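Local coordinates for tailspike protein (Siphovirus 9NA, PDB 3RIQ), which recognises Salmonella lipopolysaccharide as the phage's receptor-binding tailspike and probably cleaves its O-antigen as an endorhamnosidase, at residues 289-292 against 297-300. Residues are numbered along the deposited sequence; the frame is centred on the assembly and turned at random.
Sequences PTER and TLAE
Glu291 and Leu298 meet through a hydrogen bond from backbone to carboxylate: Leu298 N donates to Glu291 OE2 at 2.9 Å, with an N-H...O angle of 158°. The acceptor uses its syn lone pair, while its anti lone pair takes Arg292 N at 3.0 Å, a more bent bond at 142°. This double use of OE2 depends on the chain bending at chi2 (65°), which folds the carboxylate back beside the backbone of Arg292. The second oxygen joins in through water, which donates to Glu291 OE1 and accepts from Ala299 N, so the carboxylate serves two successive amides of 297-300.

Those amides start a short turn of helical backbone angles. Thr297 OG1 accepts from Glu300 N at 3.1 Å, an ST motif, and Glu300 OE1 in return accepts from Thr297 N at 3.0 Å.

Leu298 supplies the van der Waals contact. Its CD1 lies against the Glu291 backbone, 3.8 Å from Glu291 N, and CD2 sits over one face of the Arg292 guanidinium, offset toward the rim, 4.1 Å from Arg292 CZ. Trp303 also packs on Leu298.

The polar surroundings of Arg292 are a separate matter. Thr297 O stands at the edge of the guanidinium, in its plane, 3.1 Å from Arg292 NH1. The group also reaches a salt bridge with Asp285 and hydrogen bonds to the carbonyls of Tyr296 and Tyr301.

Both segments belong to the loop between strands 281-282 and 311-318, an excursion from the right-handed beta-helix. The Glu291 carboxylate has two direct N-H donors, one on each lone pair of OE2, with a water hydrogen on the other oxygen; its rotation is thereby restricted, and its side chain joins 289-292 to 297-300.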
loop_
_atom_site.group_PDB
_atom_site.type_symbol
_atom_site.label_atom_id
_atom_site.label_comp_id
_atom_site.label_asym_id
_atom_site.label_seq_id
_atom_site.Cartn_x
_atom_site.Cartn_y
_atom_site.Cartn_z
ATOM N N PRO A 289 -15.492 32.917 0.052
ATOM C CA PRO A 289 -14.199 33.550 -0.250
ATOM C C PRO A 289 -14.020 34.925 0.413
ATOM O O PRO A 289 -14.923 35.772 0.360
ATOM C CB PRO A 289 -14.209 33.693 -1.774
ATOM C CG PRO A 289 -15.191 32.653 -2.263
ATOM C CD PRO A 289 -16.195 32.446 -1.157
ATOM N N THR A 290 -12.853 35.114 1.038
ATOM C CA THR A 290 -12.445 36.362 1.649
ATOM C C THR A 290 -10.952 36.504 1.360
ATOM O O THR A 290 -10.220 35.524 1.403
ATOM C CB THR A 290 -12.651 36.349 3.177
ATOM O OG1 THR A 290 -13.889 35.682 3.481
ATOM C CG2 THR A 290 -12.707 37.758 3.717
ATOM N N GLU A 291 -10.489 37.708 1.068
ATOM C CA GLU A 291 -9.068 37.896 0.766
ATOM C C GLU A 291 -8.166 37.285 1.850
ATOM O O GLU A 291 -8.454 37.358 3.070
ATOM C CB GLU A 291 -8.745 39.380 0.569
ATOM C CG GLU A 291 -7.336 39.597 0.104
ATOM C CD GLU A 291 -7.092 39.025 -1.286
ATOM O OE1 GLU A 291 -7.214 39.782 -2.270
ATOM O OE2 GLU A 291 -6.808 37.814 -1.396
ATOM N N ARG A 292 -7.100 36.633 1.396
ATOM C CA ARG A 292 -6.176 35.998 2.310
ATOM C C ARG A 292 -5.167 37.013 2.827
ATOM O O ARG A 292 -4.805 37.962 2.119
ATOM C CB ARG A 292 -5.484 34.864 1.572
ATOM C CG ARG A 292 -6.485 33.904 0.905
ATOM C CD ARG A 292 -5.821 32.534 0.591
ATOM N NE ARG A 292 -6.662 31.671 -0.276
ATOM C CZ ARG A 292 -6.756 31.762 -1.611
ATOM N NH1 ARG A 292 -6.043 32.681 -2.276
ATOM N NH2 ARG A 292 -7.531 30.891 -2.308
ATOM N N THR A 297 -2.980 35.748 -2.737
ATOM C CA THR A 297 -4.237 36.473 -2.926
ATOM C C THR A 297 -5.275 35.641 -3.709
ATOM O O THR A 297 -4.912 34.666 -4.397
ATOM C CB THR A 297 -4.019 37.800 -3.668
ATOM O OG1 THR A 297 -3.583 37.524 -4.995
ATOM C CG2 THR A 297 -2.967 38.648 -2.958
ATOM N N LEU A 298 -6.542 36.063 -3.642
ATOM C CA LEU A 298 -7.586 35.465 -4.471
ATOM C C LEU A 298 -7.254 35.574 -5.964
ATOM O O LEU A 298 -7.541 34.664 -6.756
ATOM C CB LEU A 298 -8.945 36.109 -4.186
ATOM C CG LEU A 298 -9.500 35.901 -2.779
ATOM C CD1 LEU A 298 -10.779 36.736 -2.594
ATOM C CD2 LEU A 298 -9.744 34.424 -2.467
ATOM N N ALA A 299 -6.630 36.681 -6.368
ATOM C CA ALA A 299 -6.278 36.847 -7.766
ATOM C C ALA A 299 -5.173 35.882 -8.211
ATOM O O ALA A 299 -5.163 35.417 -9.365
ATOM C CB ALA A 299 -5.874 38.266 -8.041
ATOM N N GLU A 300 -4.258 35.568 -7.288
ATOM C CA GLU A 300 -3.200 34.594 -7.561
ATOM C C GLU A 300 -3.741 33.157 -7.642
ATOM O O GLU A 300 -3.373 32.409 -8.565
ATOM C CB GLU A 300 -2.099 34.696 -6.500
ATOM C CG GLU A 300 -1.261 35.960 -6.696
ATOM C CD GLU A 300 -0.241 36.193 -5.608
ATOM O OE1 GLU A 300 -0.517 35.902 -4.422
ATOM O OE2 GLU A 300 0.838 36.731 -5.948
HETATM O O HOH W 1 -7.041 39.256 -4.981
#